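Local coordinates for protein transcription termination factor NusA (Planctomyces limnophilus, PDB 4MTN) that probably takes part in both transcription termination and antitermination, binding the core RNA polymerase and nascent RNA, at residues F178-E189 with R232-E243; E151-E159 with V169-F178. All coordinates share one frame; numbering follows the deposited sequence.

Contact 1 of 2, residues F178-E189 with R232-E243; sequences FVRRLLELEIPE and RIRNVGEELGGE. With SO4 (sulfate ion), chain B; SO4 (sulfate ion), chain C.
R232 and E189 form a salt bridge where helix 231-239 starts, with R232 NH1 3.1 Å from E189 OE1. OE1 offers its syn lone pair but sits 30° out of the guanidinium plane. I187 CG2 lies over one face of the guanidinium. O4 of the chain B sulfate, probably from the crystallisation liquor, lies over the opposite face. The R232 chain bends at chi3, and NE makes a weak bond to O1 of the same sulfate. The backbone N of R232 binds that oxygen more squarely. R232 NH2 also donates to A224 O. An alanine here would remove the guanidinium, which would probably leave the E189 carboxylate without its positive mate and A224 O without this donor.

E186 is a knob in a hole formed by R232, N235, V236 and E239. Its CG is roughly anti to the backbone N (chi1 -153°), and the chain then bends at chi2, which carries the carboxylate alongside the second helix. N235 ND2 gives E186 OE2 a weak hydrogen bond of 3.4 Å. E186 OE1 comes 3.9 Å from E239 OE2; two like charges this close would probably be unfavourable, though R154 is a weak, long ion-pair partner of E239.

V236 is the buried apolar centre. Its CG1 meets L182 CB at 3.7 Å, and its CG2 meets E186 CB at 3.8 Å. Further along, L240 CD1 touches V179 CG2 at 3.6 Å, and L240 CD2 reaches L182 CD1 and the F178 ring. L182 CD1 also lies over the centre of that ring.

The two helices run in largely opposed directions, 138° apart. Past helix 231-239, G241 takes a positive phi in a Schellman motif. Strand 195-203 packs against F178, V179 and L240 through R202, and strand 112-120 meets F178 and L182 through I112.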
loop_
_atom_site.group_PDB
_atom_site.type_symbol
_atom_site.label_atom_id
_atom_site.label_comp_id
_atom_site.label_asym_id
_atom_site.label_seq_id
_atom_site.Cartn_x
_atom_site.Cartn_y
_atom_site.Cartn_z
ATOM N N PHE A 178 -1.695 7.707 -5.187
ATOM C CA PHE A 178 -2.629 8.444 -6.035
ATOM C C PHE A 178 -2.451 9.948 -5.851
ATOM O O PHE A 178 -2.444 10.705 -6.822
ATOM C CB PHE A 178 -4.075 8.048 -5.731
ATOM C CG PHE A 178 -5.067 8.554 -6.745
ATOM C CD1 PHE A 178 -4.690 8.749 -8.064
ATOM C CD2 PHE A 178 -6.368 8.848 -6.375
ATOM C CE1 PHE A 178 -5.596 9.217 -8.997
ATOM C CE2 PHE A 178 -7.280 9.317 -7.305
ATOM C CZ PHE A 178 -6.893 9.503 -8.617
ATOM N N VAL A 179 -2.309 10.374 -4.600
ATOM C CA VAL A 179 -2.082 11.779 -4.286
ATOM C C VAL A 179 -0.734 12.237 -4.828
ATOM O O VAL A 179 -0.615 13.324 -5.398
ATOM C CB VAL A 179 -2.136 12.032 -2.767
ATOM C CG1 VAL A 179 -1.784 13.477 -2.453
ATOM C CG2 VAL A 179 -3.506 11.682 -2.225
ATOM N N ARG A 180 0.278 11.392 -4.649
ATOM C CA ARG A 180 1.633 11.690 -5.097
ATOM C C ARG A 180 1.679 11.935 -6.602
ATOM O O ARG A 180 2.342 12.860 -7.066
ATOM C CB ARG A 180 2.579 10.548 -4.716
ATOM C CG ARG A 180 4.031 10.790 -5.084
ATOM C CD ARG A 180 4.897 9.588 -4.738
ATOM N NE ARG A 180 5.094 9.434 -3.300
ATOM C CZ ARG A 180 6.147 9.904 -2.637
ATOM N NH1 ARG A 180 7.100 10.560 -3.285
ATOM N NH2 ARG A 180 6.248 9.718 -1.328
ATOM N N ARG A 181 0.963 11.108 -7.357
ATOM C CA ARG A 181 0.908 11.252 -8.808
ATOM C C ARG A 181 0.194 12.538 -9.212
ATOM O O ARG A 181 0.678 13.285 -10.061
ATOM C CB ARG A 181 0.202 10.053 -9.445
ATOM C CG ARG A 181 0.897 8.712 -9.261
ATOM C CD ARG A 181 2.172 8.606 -10.081
ATOM N NE ARG A 181 3.344 9.066 -9.344
ATOM C CZ ARG A 181 4.047 8.307 -8.508
ATOM N NH1 ARG A 181 3.694 7.048 -8.296
ATOM N NH2 ARG A 181 5.104 8.809 -7.884
ATOM N N LEU A 182 -0.961 12.784 -8.600
ATOM C CA LEU A 182 -1.772 13.954 -8.918
ATOM C C LEU A 182 -1.030 15.255 -8.632
ATOM O O LEU A 182 -1.175 16.236 -9.363
ATOM C CB LEU A 182 -3.086 13.918 -8.138
ATOM C CG LEU A 182 -4.099 12.866 -8.588
ATOM C CD1 LEU A 182 -5.274 12.811 -7.627
ATOM C CD2 LEU A 182 -4.571 13.153 -10.004
ATOM N N LEU A 183 -0.237 15.259 -7.567
ATOM C CA LEU A 183 0.570 16.424 -7.226
ATOM C C LEU A 183 1.653 16.653 -8.274
ATOM O O LEU A 183 1.963 17.794 -8.620
ATOM C CB LEU A 183 1.196 16.261 -5.840
ATOM C CG LEU A 183 0.233 16.473 -4.667
ATOM C CD1 LEU A 183 0.873 16.070 -3.348
ATOM C CD2 LEU A 183 -0.227 17.920 -4.619
ATOM N N GLU A 184 2.217 15.562 -8.782
ATOM C CA GLU A 184 3.241 15.637 -9.817
ATOM C C GLU A 184 2.675 16.229 -11.103
ATOM O O GLU A 184 3.366 16.945 -11.823
ATOM C CB GLU A 184 3.837 14.254 -10.089
ATOM C CG GLU A 184 4.705 13.715 -8.962
ATOM C CD GLU A 184 5.051 12.247 -9.135
ATOM O OE1 GLU A 184 4.600 11.639 -10.129
ATOM O OE2 GLU A 184 5.773 11.700 -8.275
ATOM N N LEU A 185 1.410 15.933 -11.384
ATOM C CA LEU A 185 0.755 16.445 -12.581
ATOM C C LEU A 185 0.384 17.919 -12.445
ATOM O O LEU A 185 0.581 18.705 -13.370
ATOM C CB LEU A 185 -0.499 15.628 -12.899
ATOM C CG LEU A 185 -0.305 14.210 -13.437
ATOM C CD1 LEU A 185 -1.653 13.547 -13.673
ATOM C CD2 LEU A 185 0.518 14.229 -14.716
ATOM N N GLU A 186 -0.157 18.287 -11.289
ATOM C CA GLU A 186 -0.692 19.629 -11.093
ATOM C C GLU A 186 0.394 20.667 -10.817
ATOM O O GLU A 186 0.298 21.809 -11.269
ATOM C CB GLU A 186 -1.709 19.629 -9.949
ATOM C CG GLU A 186 -2.755 20.726 -10.056
ATOM C CD GLU A 186 -3.744 20.477 -11.179
ATOM O OE1 GLU A 186 -3.970 19.297 -11.525
ATOM O OE2 GLU A 186 -4.293 21.460 -11.720
ATOM N N ILE A 187 1.422 20.273 -10.072
ATOM C CA ILE A 187 2.489 21.198 -9.703
ATOM C C ILE A 187 3.715 21.034 -10.597
ATOM O O ILE A 187 4.429 20.037 -10.498
ATOM C CB ILE A 187 2.912 21.012 -8.235
ATOM C CG1 ILE A 187 1.691 21.088 -7.317
ATOM C CG2 ILE A 187 3.947 22.056 -7.842
ATOM C CD1 ILE A 187 2.026 20.994 -5.845
ATOM N N PRO A 188 3.966 22.023 -11.470
ATOM C CA PRO A 188 5.093 21.987 -12.408
ATOM C C PRO A 188 6.451 21.867 -11.719
ATOM O O PRO A 188 7.347 21.237 -12.271
ATOM C CB PRO A 188 4.977 23.324 -13.155
ATOM C CG PRO A 188 4.112 24.180 -12.297
ATOM C CD PRO A 188 3.160 23.243 -11.631
ATOM N N GLU A 189 6.599 22.450 -10.532
ATOM C CA GLU A 189 7.857 22.354 -9.798
ATOM C C GLU A 189 8.183 20.908 -9.426
ATOM O O GLU A 189 9.351 20.535 -9.326
ATOM C CB GLU A 189 7.818 23.214 -8.533
ATOM C CG GLU A 189 7.883 24.713 -8.779
ATOM C CD GLU A 189 6.513 25.354 -8.889
ATOM O OE1 GLU A 189 5.573 24.688 -9.371
ATOM O OE2 GLU A 189 6.377 26.526 -8.484
ATOM N N ARG A 232 -3.574 25.104 -7.084
ATOM C CA ARG A 232 -3.176 23.824 -7.666
ATOM C C ARG A 232 -3.305 22.687 -6.659
ATOM O O ARG A 232 -3.682 21.569 -7.014
ATOM C CB ARG A 232 -1.741 23.896 -8.192
ATOM C CG ARG A 232 -1.548 24.871 -9.343
ATOM C CD ARG A 232 -0.073 25.088 -9.625
ATOM N NE ARG A 232 0.665 25.373 -8.398
ATOM C CZ ARG A 232 1.964 25.643 -8.351
ATOM N NH1 ARG A 232 2.681 25.671 -9.467
ATOM N NH2 ARG A 232 2.548 25.886 -7.185
ATOM N N ILE A 233 -2.988 22.977 -5.402
ATOM C CA ILE A 233 -3.117 21.995 -4.333
ATOM C C ILE A 233 -4.588 21.644 -4.107
ATOM O O ILE A 233 -4.934 20.477 -3.915
ATOM C CB ILE A 233 -2.490 22.509 -3.021
ATOM C CG1 ILE A 233 -0.975 22.639 -3.178
ATOM C CG2 ILE A 233 -2.821 21.585 -1.864
ATOM C CD1 ILE A 233 -0.282 23.221 -1.967
ATOM N N ARG A 234 -5.450 22.656 -4.150
ATOM C CA ARG A 234 -6.883 22.438 -3.983
ATOM C C ARG A 234 -7.479 21.687 -5.171
ATOM O O ARG A 234 -8.443 20.940 -5.015
ATOM C CB ARG A 234 -7.614 23.766 -3.785
ATOM C CG ARG A 234 -7.423 24.387 -2.412
ATOM C CD ARG A 234 -8.415 25.513 -2.183
ATOM N NE ARG A 234 -8.531 26.370 -3.359
ATOM C CZ ARG A 234 -7.722 27.390 -3.622
ATOM N NH1 ARG A 234 -6.732 27.688 -2.790
ATOM N NH2 ARG A 234 -7.902 28.112 -4.720
ATOM N N ASN A 235 -6.905 21.894 -6.354
ATOM C CA ASN A 235 -7.343 21.180 -7.550
ATOM C C ASN A 235 -7.196 19.673 -7.379
ATOM O O ASN A 235 -8.073 18.904 -7.770
ATOM C CB ASN A 235 -6.558 21.644 -8.780
ATOM C CG ASN A 235 -7.020 22.994 -9.294
ATOM O OD1 ASN A 235 -8.159 23.403 -9.064
ATOM N ND2 ASN A 235 -6.138 23.691 -10.002
ATOM N N VAL A 236 -6.080 19.262 -6.785
ATOM C CA VAL A 236 -5.845 17.858 -6.475
ATOM C C VAL A 236 -6.864 17.383 -5.444
ATOM O O VAL A 236 -7.399 16.277 -5.546
ATOM C CB VAL A 236 -4.412 17.629 -5.946
ATOM C CG1 VAL A 236 -4.227 16.191 -5.489
ATOM C CG2 VAL A 236 -3.391 17.986 -7.014
ATOM N N GLY A 237 -7.142 18.238 -4.465
ATOM C CA GLY A 237 -8.087 17.919 -3.411
ATOM C C GLY A 237 -9.508 17.740 -3.909
ATOM O O GLY A 237 -10.249 16.903 -3.395
ATOM N N GLU A 238 -9.891 18.527 -4.910
ATOM C CA GLU A 238 -11.233 18.438 -5.475
ATOM C C GLU A 238 -11.380 17.191 -6.336
ATOM O O GLU A 238 -12.475 16.649 -6.477
ATOM C CB GLU A 238 -11.559 19.689 -6.295
ATOM C CG GLU A 238 -11.631 20.965 -5.471
ATOM C CD GLU A 238 -12.623 20.870 -4.326
ATOM O OE1 GLU A 238 -13.684 20.234 -4.502
ATOM O OE2 GLU A 238 -12.338 21.430 -3.246
ATOM N N GLU A 239 -10.270 16.740 -6.909
ATOM C CA GLU A 239 -10.257 15.503 -7.680
ATOM C C GLU A 239 -10.417 14.307 -6.750
ATOM O O GLU A 239 -10.833 13.228 -7.171
ATOM C CB GLU A 239 -8.963 15.383 -8.490
ATOM C CG GLU A 239 -8.844 16.392 -9.623
ATOM C CD GLU A 239 -7.443 16.462 -10.201
ATOM O OE1 GLU A 239 -6.525 15.850 -9.615
ATOM O OE2 GLU A 239 -7.257 17.129 -11.240
ATOM N N LEU A 240 -10.078 14.511 -5.481
ATOM C CA LEU A 240 -10.200 13.472 -4.467
ATOM C C LEU A 240 -11.520 13.580 -3.708
ATOM O O LEU A 240 -11.768 12.827 -2.767
ATOM C CB LEU A 240 -9.024 13.541 -3.493
ATOM C CG LEU A 240 -7.646 13.368 -4.131
ATOM C CD1 LEU A 240 -6.554 13.488 -3.084
ATOM C CD2 LEU A 240 -7.556 12.037 -4.860
ATOM N N GLY A 241 -12.364 14.522 -4.119
ATOM C CA GLY A 241 -13.676 14.684 -3.517
ATOM C C GLY A 241 -13.717 15.595 -2.305
ATOM O O GLY A 241 -14.575 15.442 -1.435
ATOM N N GLY A 242 -12.793 16.548 -2.244
ATOM C CA GLY A 242 -12.757 17.500 -1.149
ATOM C C GLY A 242 -11.807 17.104 -0.038
ATOM O O GLY A 242 -11.911 17.593 1.087
ATOM N N GLU A 243 -10.880 16.208 -0.353
ATOM C CA GLU A 243 -9.873 15.769 0.607
ATOM C C GLU A 243 -8.914 16.908 0.948
ATOM O O GLU A 243 -8.389 17.577 0.058
ATOM C CB GLU A 243 -9.106 14.566 0.052
ATOM C CG GLU A 243 -7.989 14.054 0.944
ATOM C CD GLU A 243 -7.419 12.735 0.457
ATOM O OE1 GLU A 243 -8.043 12.100 -0.419
ATOM O OE2 GLU A 243 -6.346 12.330 0.951
HETATM S S SO4 B . -1.583 28.299 -7.633
HETATM O O1 SO4 B . -1.211 27.064 -6.952
HETATM O O2 SO4 B . -2.395 27.985 -8.806
HETATM O O3 SO4 B . -2.348 29.142 -6.719
HETATM O O4 SO4 B . -0.377 29.006 -8.053
HETATM S S SO4 C . -9.178 29.704 -7.385
HETATM O O1 SO4 C . -8.768 30.000 -6.015
HETATM O O2 SO4 C . -9.470 28.279 -7.507
HETATM O O3 SO4 C . -10.372 30.476 -7.713
HETATM O O4 SO4 C . -8.102 30.064 -8.303
#

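Contact 2 of 2, residues E151-E159 with V169-F178; sequences ERIRAVVLE and VVLSRAHPDF
V156 and S172 are an antiparallel hydrogen-bonded pair at the tightly packed centre. S172 N lies 2.8 Å from V156 O, and V156 N lies 3.1 Å from S172 O. V156 CG1 points at the start of helix 176-186, 3.8 Å from F178 CD1. The F178 ring turns one face to A155 CA. Beside it, R173 NH1 donates to R154 O at 3.2 Å. That bond lies in the carbonyl plane and close to the guanidinium plane, while F178 CE2 rests over a guanidinium face. R173 NH2 makes a salt bridge with E145. L158 belongs to the packed part too. With chi1 at -174°, it swings CG away from its own N, and CD1 reaches H175 CD2 at 3.4 Å, the two chains crossing at about a right angle. H175 caps the helix, its ND1 accepting from D177 N.

The contact is looser at E159, which is partly exposed. E159 CG runs beside V170 CB at 4.0 Å, both chains pointing the same way.

L158 and E159 both face V170, a classic beta bulge; L158 N to V170 O is 2.7 Å. The hairpin of strands 152-162 and 167-172 supplies the last two strands of the five-stranded OB fold of the S1 domain.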
loop_
_atom_site.group_PDB
_atom_site.type_symbol
_atom_site.label_atom_id
_atom_site.label_comp_id
_atom_site.label_asym_id
_atom_site.label_seq_id
_atom_site.Cartn_x
_atom_site.Cartn_y
_atom_site.Cartn_z
ATOM N N GLU A 151 -18.468 6.275 -17.679
ATOM C CA GLU A 151 -17.934 7.537 -17.177
ATOM C C GLU A 151 -16.423 7.457 -17.003
ATOM O O GLU A 151 -15.886 6.421 -16.614
ATOM C CB GLU A 151 -18.591 7.921 -15.850
ATOM C CG GLU A 151 -20.047 8.342 -15.968
ATOM C CD GLU A 151 -20.594 8.908 -14.673
ATOM O OE1 GLU A 151 -19.812 9.055 -13.709
ATOM O OE2 GLU A 151 -21.806 9.208 -14.616
ATOM N N ARG A 152 -15.744 8.561 -17.294
ATOM C CA ARG A 152 -14.294 8.625 -17.171
ATOM C C ARG A 152 -13.859 8.556 -15.712
ATOM O O ARG A 152 -14.430 9.221 -14.849
ATOM C CB ARG A 152 -13.756 9.902 -17.820
ATOM C CG ARG A 152 -13.939 9.957 -19.328
ATOM C CD ARG A 152 -13.094 8.901 -20.024
ATOM N NE ARG A 152 -11.665 9.151 -19.860
ATOM C CZ ARG A 152 -10.708 8.345 -20.312
ATOM N NH1 ARG A 152 -11.026 7.230 -20.957
ATOM N NH2 ARG A 152 -9.433 8.653 -20.118
ATOM N N ILE A 153 -12.845 7.741 -15.449
ATOM C CA ILE A 153 -12.308 7.581 -14.106
ATOM C C ILE A 153 -10.825 7.244 -14.201
ATOM O O ILE A 153 -10.385 6.628 -15.173
ATOM C CB ILE A 153 -13.065 6.479 -13.322
ATOM C CG1 ILE A 153 -12.612 6.428 -11.860
ATOM C CG2 ILE A 153 -12.892 5.124 -13.993
ATOM C CD1 ILE A 153 -13.280 5.332 -11.054
ATOM N N ARG A 154 -10.047 7.669 -13.211
ATOM C CA ARG A 154 -8.635 7.314 -13.170
ATOM C C ARG A 154 -8.175 6.978 -11.755
ATOM O O ARG A 154 -8.717 7.483 -10.771
ATOM C CB ARG A 154 -7.778 8.440 -13.755
ATOM C CG ARG A 154 -7.909 9.780 -13.059
ATOM C CD ARG A 154 -7.004 10.806 -13.721
ATOM N NE ARG A 154 -7.090 12.117 -13.086
ATOM C CZ ARG A 154 -6.277 13.131 -13.360
ATOM N NH1 ARG A 154 -5.311 12.985 -14.256
ATOM N NH2 ARG A 154 -6.425 14.292 -12.736
ATOM N N ALA A 155 -7.173 6.108 -11.670
ATOM C CA ALA A 155 -6.625 5.667 -10.395
ATOM C C ALA A 155 -5.233 5.081 -10.603
ATOM O O ALA A 155 -4.737 5.030 -11.728
ATOM C CB ALA A 155 -7.543 4.646 -9.743
ATOM N N VAL A 156 -4.608 4.635 -9.519
ATOM C CA VAL A 156 -3.284 4.031 -9.606
ATOM C C VAL A 156 -3.390 2.515 -9.530
ATOM O O VAL A 156 -4.282 1.978 -8.872
ATOM C CB VAL A 156 -2.339 4.538 -8.496
ATOM C CG1 VAL A 156 -2.057 6.020 -8.679
ATOM C CG2 VAL A 156 -2.920 4.260 -7.119
ATOM N N VAL A 157 -2.488 1.824 -10.217
ATOM C CA VAL A 157 -2.500 0.370 -10.201
ATOM C C VAL A 157 -1.897 -0.116 -8.895
ATOM O O VAL A 157 -0.730 0.148 -8.605
ATOM C CB VAL A 157 -1.714 -0.222 -11.384
ATOM C CG1 VAL A 157 -1.654 -1.737 -11.275
ATOM C CG2 VAL A 157 -2.342 0.201 -12.703
ATOM N N LEU A 158 -2.701 -0.821 -8.104
ATOM C CA LEU A 158 -2.258 -1.293 -6.799
ATOM C C LEU A 158 -1.395 -2.542 -6.910
ATOM O O LEU A 158 -0.316 -2.615 -6.323
ATOM C CB LEU A 158 -3.460 -1.571 -5.896
ATOM C CG LEU A 158 -3.104 -1.932 -4.456
ATOM C CD1 LEU A 158 -2.291 -0.818 -3.823
ATOM C CD2 LEU A 158 -4.355 -2.214 -3.644
ATOM N N GLU A 159 -1.873 -3.521 -7.669
ATOM C CA GLU A 159 -1.126 -4.753 -7.881
ATOM C C GLU A 159 -1.578 -5.451 -9.156
ATOM O O GLU A 159 -2.687 -5.223 -9.642
ATOM C CB GLU A 159 -1.282 -5.694 -6.685
ATOM C CG GLU A 159 -2.676 -6.265 -6.514
ATOM C CD GLU A 159 -2.726 -7.360 -5.469
ATOM O OE1 GLU A 159 -1.682 -7.622 -4.834
ATOM O OE2 GLU A 159 -3.806 -7.960 -5.283
ATOM N N VAL A 169 -6.100 -6.855 -12.812
ATOM C CA VAL A 169 -5.513 -5.557 -12.502
ATOM C C VAL A 169 -6.329 -4.844 -11.429
ATOM O O VAL A 169 -7.470 -4.450 -11.666
ATOM C CB VAL A 169 -5.421 -4.661 -13.752
ATOM C CG1 VAL A 169 -4.728 -3.351 -13.412
ATOM C CG2 VAL A 169 -4.684 -5.381 -14.870
ATOM N N VAL A 170 -5.739 -4.685 -10.249
ATOM C CA VAL A 170 -6.412 -4.036 -9.129
ATOM C C VAL A 170 -6.008 -2.570 -9.024
ATOM O O VAL A 170 -4.819 -2.251 -8.976
ATOM C CB VAL A 170 -6.093 -4.746 -7.798
ATOM C CG1 VAL A 170 -6.801 -4.055 -6.640
ATOM C CG2 VAL A 170 -6.482 -6.213 -7.872
ATOM N N LEU A 171 -6.992 -1.674 -8.990
ATOM C CA LEU A 171 -6.689 -0.253 -8.882
ATOM C C LEU A 171 -6.933 0.270 -7.470
ATOM O O LEU A 171 -7.479 -0.436 -6.622
ATOM C CB LEU A 171 -7.536 0.539 -9.879
ATOM C CG LEU A 171 -7.640 -0.044 -11.290
ATOM C CD1 LEU A 171 -8.706 0.688 -12.090
ATOM C CD2 LEU A 171 -6.295 0.016 -12.001
ATOM N N SER A 172 -6.529 1.513 -7.223
ATOM C CA SER A 172 -6.856 2.195 -5.976
ATOM C C SER A 172 -6.982 3.701 -6.180
ATOM O O SER A 172 -6.125 4.311 -6.818
ATOM C CB SER A 172 -5.793 1.899 -4.915
ATOM O OG SER A 172 -6.118 2.516 -3.682
ATOM N N ARG A 173 -8.041 4.306 -5.652
ATOM C CA ARG A 173 -8.059 5.759 -5.513
ATOM C C ARG A 173 -7.729 6.164 -4.078
ATOM O O ARG A 173 -7.572 7.346 -3.777
ATOM C CB ARG A 173 -9.413 6.334 -5.926
ATOM C CG ARG A 173 -10.011 5.690 -7.166
ATOM C CD ARG A 173 -10.519 6.739 -8.140
ATOM N NE ARG A 173 -11.162 7.864 -7.467
ATOM C CZ ARG A 173 -11.262 9.082 -7.990
ATOM N NH1 ARG A 173 -10.754 9.333 -9.189
ATOM N NH2 ARG A 173 -11.861 10.053 -7.313
ATOM N N ALA A 174 -7.622 5.171 -3.199
ATOM C CA ALA A 174 -7.396 5.416 -1.778
ATOM C C ALA A 174 -5.922 5.353 -1.385
ATOM O O ALA A 174 -5.559 5.706 -0.261
ATOM C CB ALA A 174 -8.197 4.427 -0.948
ATOM N N HIS A 175 -5.078 4.902 -2.306
ATOM C CA HIS A 175 -3.660 4.727 -2.012
ATOM C C HIS A 175 -2.945 6.073 -1.988
ATOM O O HIS A 175 -3.273 6.964 -2.772
ATOM C CB HIS A 175 -3.009 3.799 -3.041
ATOM C CG HIS A 175 -1.719 3.191 -2.579
ATOM N ND1 HIS A 175 -0.513 3.851 -2.669
ATOM C CD2 HIS A 175 -1.451 1.988 -2.022
ATOM C CE1 HIS A 175 0.445 3.078 -2.186
ATOM N NE2 HIS A 175 -0.097 1.942 -1.788
ATOM N N PRO A 176 -1.972 6.230 -1.075
ATOM C CA PRO A 176 -1.150 7.442 -1.007
ATOM C C PRO A 176 -0.517 7.800 -2.350
ATOM O O PRO A 176 -0.412 8.980 -2.677
ATOM C CB PRO A 176 -0.077 7.076 0.018
ATOM C CG PRO A 176 -0.748 6.099 0.911
ATOM C CD PRO A 176 -1.678 5.304 0.034
ATOM N N ASP A 177 -0.119 6.791 -3.120
ATOM C CA ASP A 177 0.513 7.019 -4.415
ATOM C C ASP A 177 -0.381 7.804 -5.370
ATOM O O ASP A 177 0.117 8.489 -6.260
ATOM C CB ASP A 177 0.910 5.690 -5.062
ATOM C CG ASP A 177 2.121 5.061 -4.403
ATOM O OD1 ASP A 177 2.813 5.759 -3.633
ATOM O OD2 ASP A 177 2.383 3.868 -4.661
ATOM N N PHE A 178 -1.695 7.707 -5.187
ATOM C CA PHE A 178 -2.629 8.444 -6.035
ATOM C C PHE A 178 -2.451 9.948 -5.851
ATOM O O PHE A 178 -2.444 10.705 -6.822
ATOM C CB PHE A 178 -4.075 8.048 -5.731
ATOM C CG PHE A 178 -5.067 8.554 -6.745
ATOM C CD1 PHE A 178 -4.690 8.749 -8.064
ATOM C CD2 PHE A 178 -6.368 8.848 -6.375
ATOM C CE1 PHE A 178 -5.596 9.217 -8.997
ATOM C CE2 PHE A 178 -7.280 9.317 -7.305
ATOM C CZ PHE A 178 -6.893 9.503 -8.617
#

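The two contacts follow in series along the chain and share F178. Contact 2 closes the S1 hairpin. Helix 176-186 then leaves it and packs, in contact 1, on helix 231-239 of the KH domain. Their centres are 14 Å apart, yet they touch. E239 OE2 is 3.3 Å from R154 NH2, a weak ion pair, and E239 O takes a weak hydrogen bond from R173 NH2. L182 CD2 packs on R154 NH2 at 3.5 Å. The S1 and KH parts thus meet through both side chains and backbone. A sulfate, probably from the crystallisation liquor, lies by R232 at the far end of contact 1, and backbone nitrogens of V228, R229 and A231 are hydrogen-bonded to sulfate.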